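Local structure of D-alanyl-D-alanine carboxypeptidase (Streptococcus pneumoniae R6, 1XP4) at residues 35-40 with 249-254; 254-257 with 261-264; 172-177 with 360-365; 26-31 with 272-277; 73-78 with 149-154. The protein probably removes the terminal D-alanine from cell-wall precursor peptides, as a serine-type D-Ala-D-Ala carboxypeptidase of peptidase family S11. All blocks are in the same frame, centred on the assembly; numbering follows the deposited sequence.

How the contacts relate
The five contacts are spread over the helical region, the five-stranded sheet and the C-terminal domain. Contact 1 lies near the predicted nucleophile Ser41: the side chain of Ile39 is about 8 Å from that of Ser41. Contact 5, about 23 Å from contact 1 between centres, brings Leu75 to about 9 Å from the predicted proton acceptor Lys44, side chain to side chain. Contacts 2 and 4 use the two ends of helix 262-277, with centres about 20 Å apart. Contacts 1 and 2 share Asp254 and touch. Contact 3 touches contacts 1 and 4: Val173 packs on Val249 of contact 1, while Gly360 O lies 2.6 Å from Ile27 N of contact 4, probably a hydrogen bond.

Contact 1 (35-40 with 249-254); sequences QPVEIA and VVLNAD
Leu251 extends its two methyl groups to two different residues of the 35-40 segment, and those two meetings make up the direct contact. CD1 reaches CG2 of Val37 at 3.9 Å, the side chains meeting at a slant. CD2 lies 4.2 Å from CG2 of Ile39, and here the two side chains run alongside each other in the same direction. Ile39 offers its short branch: with chi1 at 56°, CG2 stays beside the backbone N, while the longer arm through CG1 to CD1 leads off from Leu251. The same CG2 also packs on Val173 of helix 170-183, and Ala170 of that helix packs on Leu251. This is the tight side, apolar throughout, with Ile39 and Leu251 buried and Val37 partly exposed, and no hydrogen bond crosses between the segments.

The setting is the sheet-and-helix core of the penicillin-recognising serine enzymes. Strand 244-253 is the middle strand of the five-stranded antiparallel sheet, bonded through Val250 to Phe235 and through Val249 to Ile18, whereas Val37 belongs to a small two-stranded sheet with Leu168. The chain then passes from Ile39 through Ala40 to the predicted nucleophile Ser41, just ahead of helix 44-57.

Away from the leucine, packing gives way to polar and more open surroundings. The partly exposed Glu38 side chain touches Lys167 and Lys230, and exposed Gln35 touches His16 instead.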
# COMPACT_ATOMS: atom_id res chain seq x y z
N GLN A 35 -0.72 18.03 0.07
CA GLN A 35 0.49 18.78 0.41
C GLN A 35 1.62 17.84 0.83
O GLN A 35 1.50 17.13 1.83
CB GLN A 35 0.21 19.76 1.54
CG GLN A 35 1.38 20.65 1.89
CD GLN A 35 1.30 21.17 3.32
OE1 GLN A 35 2.21 21.86 3.79
NE2 GLN A 35 0.21 20.84 4.01
N PRO A 36 2.73 17.81 0.08
CA PRO A 36 3.82 16.92 0.49
C PRO A 36 4.29 17.29 1.89
O PRO A 36 4.41 18.47 2.21
CB PRO A 36 4.89 17.17 -0.57
CG PRO A 36 4.07 17.50 -1.80
CD PRO A 36 3.02 18.43 -1.23
N VAL A 37 4.56 16.30 2.72
CA VAL A 37 5.02 16.54 4.08
C VAL A 37 5.92 15.39 4.51
O VAL A 37 5.95 14.35 3.85
CB VAL A 37 3.84 16.64 5.08
CG1 VAL A 37 2.96 17.83 4.75
CG2 VAL A 37 3.02 15.35 5.05
N GLU A 38 6.66 15.59 5.60
CA GLU A 38 7.56 14.57 6.13
C GLU A 38 6.75 13.30 6.46
O GLU A 38 5.65 13.38 7.01
CB GLU A 38 8.24 15.07 7.40
CG GLU A 38 9.24 16.21 7.23
CD GLU A 38 8.62 17.54 6.83
OE1 GLU A 38 7.48 17.82 7.26
OE2 GLU A 38 9.27 18.31 6.11
N ILE A 39 7.31 12.13 6.14
CA ILE A 39 6.60 10.87 6.40
C ILE A 39 7.42 9.90 7.24
O ILE A 39 7.00 8.76 7.48
CB ILE A 39 6.21 10.18 5.09
CG1 ILE A 39 7.46 9.96 4.23
CG2 ILE A 39 5.17 11.02 4.35
CD1 ILE A 39 7.21 9.15 2.99
N ALA A 40 8.59 10.36 7.68
CA ALA A 40 9.48 9.55 8.49
C ALA A 40 9.59 8.14 7.93
O ALA A 40 9.58 7.95 6.71
CB ALA A 40 9.01 9.52 9.94
N VAL A 249 -3.91 6.32 5.74
CA VAL A 249 -2.72 7.10 5.95
C VAL A 249 -3.02 8.27 6.87
O VAL A 249 -3.76 9.17 6.57
CB VAL A 249 -2.28 7.58 4.58
CG1 VAL A 249 -0.98 8.32 4.69
CG2 VAL A 249 -2.12 6.40 3.64
N VAL A 250 -2.49 8.20 8.11
CA VAL A 250 -2.65 9.29 9.06
C VAL A 250 -1.24 9.90 9.32
O VAL A 250 -0.42 9.29 9.97
CB VAL A 250 -3.19 8.67 10.37
CG1 VAL A 250 -2.86 9.54 11.59
CG2 VAL A 250 -4.68 8.44 10.35
N LEU A 251 -0.93 11.12 8.79
CA LEU A 251 0.43 11.66 9.07
C LEU A 251 0.51 13.10 9.54
O LEU A 251 1.17 13.93 8.94
CB LEU A 251 1.37 11.62 7.86
CG LEU A 251 0.79 11.09 6.57
CD1 LEU A 251 0.90 12.09 5.44
CD2 LEU A 251 1.58 9.89 6.10
N ASN A 252 -0.24 13.38 10.60
CA ASN A 252 0.43 14.02 11.68
C ASN A 252 -0.51 14.12 12.86
O ASN A 252 -1.24 15.08 13.03
CB ASN A 252 0.79 15.41 11.23
CG ASN A 252 1.90 15.88 12.12
OD1 ASN A 252 2.77 16.66 11.71
ND2 ASN A 252 1.93 15.32 13.33
N ALA A 253 -0.58 13.00 13.65
CA ALA A 253 -1.68 12.83 14.55
C ALA A 253 -1.49 13.79 15.65
O ALA A 253 -0.38 14.02 16.08
CB ALA A 253 -1.69 11.41 15.10
N ASP A 254 -2.59 14.39 16.09
CA ASP A 254 -2.28 15.42 17.04
C ASP A 254 -1.79 14.75 18.27
O ASP A 254 -2.22 13.65 18.62
CB ASP A 254 -3.52 16.27 17.37
CG ASP A 254 -4.02 16.97 16.12
OD1 ASP A 254 -3.22 17.15 15.21
OD2 ASP A 254 -5.21 17.22 16.03

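Contact 2 (254-257 with 261-264); sequences DHQD and YARF
Ala262 is the one residue of the first helical turn that meets the loop 254-257, and it does so through its methyl group. CB lies 3.8 Å from the carbonyl O of Asp254 and 4.1 Å from CG of Gln256, the former a van der Waals contact with backbone and the latter with an aliphatic carbon. Gln256 starts out toward the helix, but its chain bends at chi2 (-64°), and the amide ends up heading away; the methylene does the touching while the polar head remains on the exposed side.

Hydrogen bonds do not cross this contact. They work instead around it: Tyr261 occupies the N-cap position, and Phe264 N makes a weak bond to Tyr261 O at 2.9 Å in the first turn. On the loop His255 ND1 is bonded to Glu233 OE2; on the helix Arg263 NH2 is bonded to Thr227 OG1.

Ring contacts complete the helix start. The CG methylene of Arg263 sits over the centre of the Phe264 ring, 3.5 Å above its plane, while CB of Tyr261 lies in that plane at the ring edge. Phe264 further meets Phe235 of the sheet edge-to-face, and both it and Arg263 rest on Thr225 of strand 220-228, the strand that carries the predicted substrate-binding Lys224. A short loop that leaves the middle strand of the antiparallel sheet and turns straight into a helix lying across that sheet is the strand-to-C-terminal-helix connection of the beta-lactamase-like fold.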
# COMPACT_ATOMS: atom_id res chain seq x y z
N ASP A 254 -2.59 14.39 16.09
CA ASP A 254 -2.28 15.42 17.04
C ASP A 254 -1.79 14.75 18.27
O ASP A 254 -2.22 13.65 18.62
CB ASP A 254 -3.52 16.27 17.37
CG ASP A 254 -4.02 16.97 16.12
OD1 ASP A 254 -3.22 17.15 15.21
OD2 ASP A 254 -5.21 17.22 16.03
N HIS A 255 -0.83 15.39 18.90
CA HIS A 255 -0.19 14.70 19.97
C HIS A 255 -1.09 14.83 21.19
O HIS A 255 -1.54 15.89 21.57
CB HIS A 255 1.19 15.33 20.19
CG HIS A 255 1.79 14.83 21.48
ND1 HIS A 255 2.52 13.70 21.56
CD2 HIS A 255 1.64 15.35 22.77
CE1 HIS A 255 2.88 13.59 22.85
NE2 HIS A 255 2.37 14.57 23.60
N GLN A 256 -1.46 13.66 21.72
CA GLN A 256 -2.24 13.61 22.95
C GLN A 256 -1.35 13.10 24.09
O GLN A 256 -0.58 12.17 24.00
CB GLN A 256 -3.42 12.66 22.74
CG GLN A 256 -4.33 13.08 21.58
CD GLN A 256 -4.99 14.42 21.84
OE1 GLN A 256 -5.53 14.72 22.90
NE2 GLN A 256 -5.04 15.20 20.75
N ASP A 257 -1.42 13.84 25.19
CA ASP A 257 -0.51 13.58 26.29
C ASP A 257 -0.83 12.27 27.00
O ASP A 257 0.08 11.56 27.41
CB ASP A 257 -0.53 14.72 27.30
CG ASP A 257 0.43 14.48 28.45
OD1 ASP A 257 1.65 14.50 28.20
OD2 ASP A 257 -0.04 14.26 29.59
N TYR A 261 -0.77 6.19 21.87
CA TYR A 261 -1.29 5.49 20.70
C TYR A 261 -2.29 6.33 19.92
O TYR A 261 -3.14 5.79 19.21
CB TYR A 261 -1.97 4.19 21.13
CG TYR A 261 -1.20 3.39 22.16
CD1 TYR A 261 0.16 3.11 22.00
CD2 TYR A 261 -1.84 2.89 23.30
CE1 TYR A 261 0.85 2.35 22.94
CE2 TYR A 261 -1.16 2.14 24.24
CZ TYR A 261 0.18 1.87 24.06
OH TYR A 261 0.85 1.12 25.01
N ALA A 262 -2.19 7.65 20.04
CA ALA A 262 -3.08 8.56 19.34
C ALA A 262 -3.21 8.27 17.83
O ALA A 262 -4.30 8.32 17.26
CB ALA A 262 -2.62 10.00 19.56
N ARG A 263 -2.08 7.96 17.18
CA ARG A 263 -2.06 7.66 15.75
C ARG A 263 -2.96 6.47 15.41
O ARG A 263 -3.58 6.43 14.34
CB ARG A 263 -0.63 7.35 15.30
CG ARG A 263 -0.12 5.98 15.73
CD ARG A 263 1.33 5.81 15.33
NE ARG A 263 2.19 6.74 16.04
CZ ARG A 263 3.49 6.92 15.79
NH1 ARG A 263 4.09 6.23 14.83
NH2 ARG A 263 4.18 7.79 16.51
N PHE A 264 -3.01 5.49 16.31
CA PHE A 264 -3.85 4.32 16.08
C PHE A 264 -5.28 4.64 16.47
O PHE A 264 -6.22 4.22 15.79
CB PHE A 264 -3.31 3.13 16.88
CG PHE A 264 -1.89 2.81 16.58
CD1 PHE A 264 -1.49 2.56 15.27
CD2 PHE A 264 -0.93 2.82 17.59
CE1 PHE A 264 -0.15 2.31 14.97
CE2 PHE A 264 0.41 2.57 17.30
CZ PHE A 264 0.80 2.32 15.99

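Contact 3 (172-177 with 360-365); sequences DVAIVA and GYITTE
Ile362 points its side chain at the helix and slides past Ile175, the two running in opposite directions. The apolar contacts are of two kinds. Between side chains, Ile362 CB lies 3.8 Å from Ile175 CG1, and Ile362 CD1 lies 4.2 Å from the methyl of Ala174. Between side chain and backbone, Ile362 CD1 also settles against the helix main chain, 3.9 Å from Ile175 CA, so the tip rests on the backbone where Ala174 joins Ile175. The long arm can reach there because chi1 of 58° places CG1 between the backbone N and the carbonyl carbon.

A second set of contacts involves the carbonyl of Ile362. Its O is approached by both CG1 and CD1 of Ile175, each at 3.6 Å; these are packing contacts with a polar atom, without a hydrogen bond. Ile362 thus touches the helix with its backbone as well as its side chain.

Here two domains meet: helix 170-183 belongs to the carboxypeptidase domain, and the loop 360-365 to the region matching the C-terminal domain of penicillin-binding protein 5. Ile362 is held between the helix and strand 26-31, touching Ile27, Tyr171 and Arg178.

No hydrogen bond joins the two segments, though Tyr361 O has a weak one to Tyr171 OH earlier on the helix. The helix keeps its regular bonds, such as Ala177 N to Val173 O at 2.8 Å. In the loop, Glu365 N reaches back to Thr363 OG1 at 3.4 Å, nearly straight at 167° but weak. Ile362 pairs through its backbone with Gly25.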
# COMPACT_ATOMS: atom_id res chain seq x y z
N ASP A 172 0.00 10.58 -2.11
CA ASP A 172 1.15 9.87 -2.65
C ASP A 172 1.39 8.58 -1.88
O ASP A 172 1.60 7.52 -2.48
CB ASP A 172 2.40 10.75 -2.57
CG ASP A 172 2.36 11.91 -3.54
OD1 ASP A 172 1.83 11.73 -4.65
OD2 ASP A 172 2.88 12.99 -3.20
N VAL A 173 1.36 8.66 -0.55
CA VAL A 173 1.58 7.48 0.29
C VAL A 173 0.55 6.40 -0.02
O VAL A 173 0.91 5.22 -0.13
CB VAL A 173 1.51 7.84 1.78
CG1 VAL A 173 1.75 6.61 2.61
CG2 VAL A 173 2.56 8.88 2.11
N ALA A 174 -0.71 6.80 -0.16
CA ALA A 174 -1.78 5.86 -0.47
C ALA A 174 -1.40 5.08 -1.73
O ALA A 174 -1.49 3.85 -1.76
CB ALA A 174 -3.08 6.61 -0.71
N ILE A 175 -0.97 5.80 -2.76
CA ILE A 175 -0.57 5.16 -4.00
C ILE A 175 0.52 4.12 -3.72
O ILE A 175 0.40 2.96 -4.09
CB ILE A 175 -0.09 6.24 -5.02
CG1 ILE A 175 -1.30 7.06 -5.50
CG2 ILE A 175 0.66 5.58 -6.18
CD1 ILE A 175 -0.99 8.25 -6.43
N VAL A 176 1.57 4.54 -3.02
CA VAL A 176 2.67 3.64 -2.67
C VAL A 176 2.15 2.39 -1.95
O VAL A 176 2.41 1.26 -2.36
CB VAL A 176 3.68 4.36 -1.75
CG1 VAL A 176 4.70 3.36 -1.20
CG2 VAL A 176 4.37 5.49 -2.52
N ALA A 177 1.42 2.60 -0.87
CA ALA A 177 0.87 1.48 -0.12
C ALA A 177 0.05 0.58 -1.04
O ALA A 177 0.19 -0.64 -1.03
CB ALA A 177 0.01 1.99 1.03
N GLY A 360 -11.51 11.74 -6.04
CA GLY A 360 -12.24 10.53 -6.39
C GLY A 360 -11.44 9.25 -6.23
O GLY A 360 -11.73 8.43 -5.35
N TYR A 361 -10.44 9.09 -7.08
CA TYR A 361 -9.59 7.91 -7.07
C TYR A 361 -8.11 8.28 -7.10
O TYR A 361 -7.73 9.32 -7.64
CB TYR A 361 -9.91 7.03 -8.29
CG TYR A 361 -11.26 6.35 -8.22
CD1 TYR A 361 -12.44 7.07 -8.33
CD2 TYR A 361 -11.34 4.97 -8.01
CE1 TYR A 361 -13.68 6.44 -8.23
CE2 TYR A 361 -12.57 4.33 -7.90
CZ TYR A 361 -13.73 5.07 -8.01
OH TYR A 361 -14.94 4.42 -7.87
N ILE A 362 -7.26 7.42 -6.52
CA ILE A 362 -5.82 7.66 -6.53
C ILE A 362 -5.21 7.03 -7.77
O ILE A 362 -3.99 6.87 -7.88
CB ILE A 362 -5.12 7.06 -5.28
CG1 ILE A 362 -5.38 5.55 -5.21
CG2 ILE A 362 -5.60 7.76 -4.02
CD1 ILE A 362 -4.45 4.82 -4.26
N THR A 363 -6.06 6.66 -8.72
CA THR A 363 -5.64 6.05 -9.97
C THR A 363 -6.51 6.65 -11.08
O THR A 363 -7.67 6.98 -10.84
CB THR A 363 -5.82 4.51 -9.92
OG1 THR A 363 -5.45 3.94 -11.18
CG2 THR A 363 -7.25 4.14 -9.60
N THR A 364 -5.97 6.80 -12.28
CA THR A 364 -6.74 7.38 -13.37
C THR A 364 -7.77 6.39 -13.88
O THR A 364 -8.60 6.73 -14.72
CB THR A 364 -5.86 7.75 -14.56
OG1 THR A 364 -5.61 6.58 -15.35
CG2 THR A 364 -4.54 8.32 -14.09
N GLU A 365 -7.72 5.17 -13.36
CA GLU A 365 -8.65 4.14 -13.78
C GLU A 365 -9.81 4.00 -12.83
O GLU A 365 -9.64 4.01 -11.61
CB GLU A 365 -7.96 2.79 -13.87
CG GLU A 365 -6.72 2.77 -14.73
CD GLU A 365 -6.26 1.36 -15.02
OE1 GLU A 365 -6.93 0.69 -15.84
OE2 GLU A 365 -5.25 0.92 -14.41

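Contact 4 (26-31 with 272-277); sequences KILYEK and DYISST
Tyr273 reaches from the helix to Tyr29 and the backbone of Leu28, and its course can be traced atom by atom. From CB the ring sets off with CG anti to the backbone N (chi1 168°), which brings the ring against the strand. CD2 comes within 4.2 Å of Tyr29 CD1. The next atom, CE2, does the closest touching, 3.8 Å from the same CD1, and meets Leu28 O at the ring edge, 4.1 Å off and near the ring plane. Along the CD1-CE1 side, Thr277 OG1 sits 3.2 Å above the ring, a place it can hold because that hydroxyl is bonded to Tyr273 O one turn back. The terminal OH stays 4.5 Å from Leu28 O. The two tyrosine planes meet obliquely, at 77°, and Phe10 joins both, stacking on Tyr273 and meeting Tyr29 edge-to-face.

Beside the rings, Ile274 CG2 crosses Leu28 CD1 at 3.7 Å and about a right angle. Leu28 and Tyr29 can both turn to the helix because they form a classic beta bulge opposite Ala19, set in the outer strand of the five-stranded antiparallel sheet over which the C-terminal helix of this beta-lactamase-like fold is laid.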
# COMPACT_ATOMS: atom_id res chain seq x y z
N LYS A 26 -10.32 3.87 -4.72
CA LYS A 26 -11.34 4.89 -4.53
C LYS A 26 -11.11 5.60 -3.21
O LYS A 26 -10.83 4.97 -2.19
CB LYS A 26 -12.73 4.27 -4.54
CG LYS A 26 -13.82 5.28 -4.26
CD LYS A 26 -15.18 4.64 -4.08
CE LYS A 26 -16.21 5.67 -3.61
NZ LYS A 26 -16.41 6.80 -4.58
N ILE A 27 -11.22 6.92 -3.23
CA ILE A 27 -11.01 7.72 -2.03
C ILE A 27 -12.26 7.76 -1.15
O ILE A 27 -13.34 8.14 -1.60
CB ILE A 27 -10.56 9.15 -2.40
CG1 ILE A 27 -9.23 9.07 -3.16
CG2 ILE A 27 -10.47 10.01 -1.16
CD1 ILE A 27 -8.78 10.38 -3.77
N LEU A 28 -12.11 7.38 0.12
CA LEU A 28 -13.23 7.36 1.05
C LEU A 28 -13.21 8.54 2.03
O LEU A 28 -14.26 8.97 2.52
CB LEU A 28 -13.22 6.04 1.82
CG LEU A 28 -13.19 4.78 0.97
CD1 LEU A 28 -13.11 3.56 1.88
CD2 LEU A 28 -14.44 4.72 0.10
N TYR A 29 -12.02 9.04 2.32
CA TYR A 29 -11.86 10.16 3.23
C TYR A 29 -10.55 10.88 2.98
O TYR A 29 -9.53 10.27 2.65
CB TYR A 29 -11.87 9.70 4.68
CG TYR A 29 -11.68 10.85 5.64
CD1 TYR A 29 -12.75 11.66 5.99
CD2 TYR A 29 -10.42 11.19 6.11
CE1 TYR A 29 -12.58 12.78 6.78
CE2 TYR A 29 -10.24 12.31 6.90
CZ TYR A 29 -11.32 13.10 7.23
OH TYR A 29 -11.16 14.22 8.01
N GLU A 30 -10.56 12.19 3.17
CA GLU A 30 -9.35 12.96 2.95
C GLU A 30 -9.35 14.25 3.74
O GLU A 30 -10.41 14.79 4.08
CB GLU A 30 -9.21 13.22 1.44
CG GLU A 30 -9.08 14.67 1.00
CD GLU A 30 -10.33 15.49 1.24
OE1 GLU A 30 -11.43 15.03 0.86
OE2 GLU A 30 -10.22 16.60 1.81
N LYS A 31 -8.15 14.72 4.06
CA LYS A 31 -7.95 15.97 4.79
C LYS A 31 -6.54 16.45 4.49
O LYS A 31 -5.57 15.88 4.98
CB LYS A 31 -8.10 15.76 6.30
CG LYS A 31 -7.73 16.99 7.10
CD LYS A 31 -7.91 16.78 8.58
CE LYS A 31 -7.31 17.94 9.35
NZ LYS A 31 -7.51 17.80 10.83
N ASP A 272 -14.13 3.77 11.95
CA ASP A 272 -15.50 3.73 12.45
C ASP A 272 -16.34 4.54 11.47
O ASP A 272 -17.48 4.20 11.17
CB ASP A 272 -15.61 4.34 13.85
CG ASP A 272 -15.18 3.38 14.95
OD1 ASP A 272 -15.71 2.26 15.01
OD2 ASP A 272 -14.31 3.76 15.76
N TYR A 273 -15.76 5.63 10.98
CA TYR A 273 -16.45 6.49 10.03
C TYR A 273 -16.70 5.75 8.73
O TYR A 273 -17.84 5.65 8.26
CB TYR A 273 -15.60 7.73 9.74
CG TYR A 273 -16.08 8.54 8.55
CD1 TYR A 273 -17.29 9.23 8.59
CD2 TYR A 273 -15.32 8.62 7.38
CE1 TYR A 273 -17.73 9.98 7.51
CE2 TYR A 273 -15.75 9.37 6.29
CZ TYR A 273 -16.96 10.04 6.36
OH TYR A 273 -17.40 10.76 5.27
N ILE A 274 -15.62 5.22 8.17
CA ILE A 274 -15.69 4.51 6.90
C ILE A 274 -16.66 3.33 6.86
O ILE A 274 -17.37 3.14 5.87
CB ILE A 274 -14.29 4.01 6.50
CG1 ILE A 274 -13.39 5.22 6.25
CG2 ILE A 274 -14.38 3.12 5.28
CD1 ILE A 274 -11.94 4.88 6.13
N SER A 275 -16.68 2.56 7.94
CA SER A 275 -17.56 1.40 8.01
C SER A 275 -19.03 1.73 8.23
O SER A 275 -19.91 0.96 7.86
CB SER A 275 -17.07 0.45 9.09
OG SER A 275 -15.82 -0.09 8.72
N SER A 276 -19.30 2.88 8.83
CA SER A 276 -20.68 3.26 9.05
C SER A 276 -21.17 4.09 7.87
O SER A 276 -22.38 4.27 7.70
CB SER A 276 -20.81 4.06 10.35
OG SER A 276 -20.23 5.34 10.22
N THR A 277 -20.24 4.59 7.05
CA THR A 277 -20.58 5.43 5.90
C THR A 277 -20.62 4.73 4.54
O THR A 277 -21.36 5.15 3.65
CB THR A 277 -19.57 6.58 5.75
OG1 THR A 277 -19.45 7.28 6.99
CG2 THR A 277 -20.00 7.53 4.64

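Contact 5 (73-78 with 149-154); sequences YQLTTN and NETLGD
Leu75 turns its CB to Thr151 and Leu152, joining the segment 73-78, at helix 70-74, to the long loop between helix 120-133 and strand 167-168, both in the helical region of the penicillin-recognising fold. Its side chain forks over the loop. With CG opposite the backbone N (chi1 -175°) the branch is carried outward, and the two methyls divide: CD1 lies 4.0 Å from the carbonyl O of Thr151 and 4.4 Å from that residue's CG2, whereas CD2 comes to 4.4 Å from CD2 of Leu152. The CB of Leu152 heads away from Leu75, but with chi1 -51° its CD2 still lies closer to Leu75 than CB does. Two leucines thus meet by branch ends, loosely, with the loop backbone beside them.

Leu75 also packs on helix 106-117, through Ser107 and Ile110. That helix begins two residues after the predicted active-site Ser104, so the packing lies near the predicted catalytic residues without touching Lys44. The turn that presents Leu75 is closed by Thr76, whose OG1 donates to Tyr73 O at 2.7 Å, tilted 19° from the carbonyl plane.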
# COMPACT_ATOMS: atom_id res chain seq x y z
N TYR A 73 26.34 -0.07 10.11
CA TYR A 73 26.71 -0.73 11.34
C TYR A 73 26.92 0.25 12.49
O TYR A 73 26.43 0.02 13.60
CB TYR A 73 27.96 -1.57 11.13
CG TYR A 73 28.53 -2.15 12.40
CD1 TYR A 73 27.77 -3.01 13.20
CD2 TYR A 73 29.81 -1.82 12.82
CE1 TYR A 73 28.28 -3.52 14.39
CE2 TYR A 73 30.34 -2.32 14.00
CZ TYR A 73 29.57 -3.16 14.78
OH TYR A 73 30.10 -3.63 15.96
N GLN A 74 27.64 1.33 12.24
CA GLN A 74 27.90 2.31 13.29
C GLN A 74 26.62 3.01 13.69
O GLN A 74 26.42 3.34 14.86
CB GLN A 74 28.90 3.36 12.82
CG GLN A 74 30.35 2.94 12.90
CD GLN A 74 31.17 3.49 11.75
OE1 GLN A 74 30.81 4.52 11.16
NE2 GLN A 74 32.28 2.83 11.44
N LEU A 75 25.76 3.24 12.72
CA LEU A 75 24.50 3.92 12.97
C LEU A 75 23.70 3.25 14.08
O LEU A 75 22.74 3.83 14.60
CB LEU A 75 23.67 3.96 11.69
CG LEU A 75 22.36 4.75 11.71
CD1 LEU A 75 22.64 6.19 12.09
CD2 LEU A 75 21.71 4.68 10.35
N THR A 76 24.10 2.05 14.47
CA THR A 76 23.35 1.34 15.50
C THR A 76 23.92 1.37 16.90
O THR A 76 23.21 1.04 17.85
CB THR A 76 23.13 -0.10 15.10
OG1 THR A 76 24.37 -0.82 15.19
CG2 THR A 76 22.64 -0.16 13.67
N THR A 77 25.19 1.74 17.06
CA THR A 77 25.78 1.78 18.39
C THR A 77 25.38 3.07 19.09
O THR A 77 25.14 3.08 20.30
CB THR A 77 27.31 1.67 18.34
OG1 THR A 77 27.83 2.64 17.41
CG2 THR A 77 27.72 0.26 17.92
N ASN A 78 25.32 4.16 18.34
CA ASN A 78 24.87 5.40 18.95
C ASN A 78 24.22 6.37 17.99
O ASN A 78 24.83 7.32 17.50
CB ASN A 78 25.99 6.13 19.69
CG ASN A 78 25.52 7.48 20.23
OD1 ASN A 78 25.95 8.54 19.76
ND2 ASN A 78 24.61 7.45 21.20
N ASN A 149 18.47 13.98 7.82
CA ASN A 149 19.89 13.91 7.47
C ASN A 149 20.84 14.24 8.63
O ASN A 149 21.95 13.70 8.70
CB ASN A 149 20.18 14.83 6.29
CG ASN A 149 19.73 14.24 4.97
OD1 ASN A 149 19.60 13.02 4.83
ND2 ASN A 149 19.52 15.09 3.98
N GLU A 150 20.43 15.11 9.54
CA GLU A 150 21.29 15.47 10.66
C GLU A 150 21.67 14.22 11.44
O GLU A 150 22.63 14.23 12.20
CB GLU A 150 20.59 16.46 11.61
CG GLU A 150 20.09 17.73 10.95
CD GLU A 150 19.52 18.73 11.95
OE1 GLU A 150 19.08 18.30 13.04
OE2 GLU A 150 19.52 19.95 11.65
N THR A 151 20.89 13.16 11.26
CA THR A 151 21.14 11.89 11.95
C THR A 151 22.15 11.08 11.16
O THR A 151 22.79 10.19 11.71
CB THR A 151 19.85 11.04 12.08
OG1 THR A 151 18.84 11.78 12.77
CG2 THR A 151 20.14 9.76 12.84
N LEU A 152 22.27 11.39 9.88
CA LEU A 152 23.18 10.67 9.01
C LEU A 152 24.53 11.36 8.85
O LEU A 152 25.36 10.91 8.07
CB LEU A 152 22.54 10.50 7.64
CG LEU A 152 21.13 9.93 7.64
CD1 LEU A 152 20.62 9.81 6.22
CD2 LEU A 152 21.14 8.59 8.34
N GLY A 153 24.74 12.45 9.59
CA GLY A 153 26.00 13.15 9.48
C GLY A 153 26.43 13.42 8.04
O GLY A 153 25.76 14.13 7.29
N ASP A 154 27.57 12.84 7.65
CA ASP A 154 28.10 13.02 6.30
C ASP A 154 27.51 12.07 5.25
O ASP A 154 27.66 12.31 4.05
CB ASP A 154 29.63 12.85 6.32
CG ASP A 154 30.15 12.38 7.66
OD1 ASP A 154 29.64 11.37 8.20
OD2 ASP A 154 31.09 13.02 8.17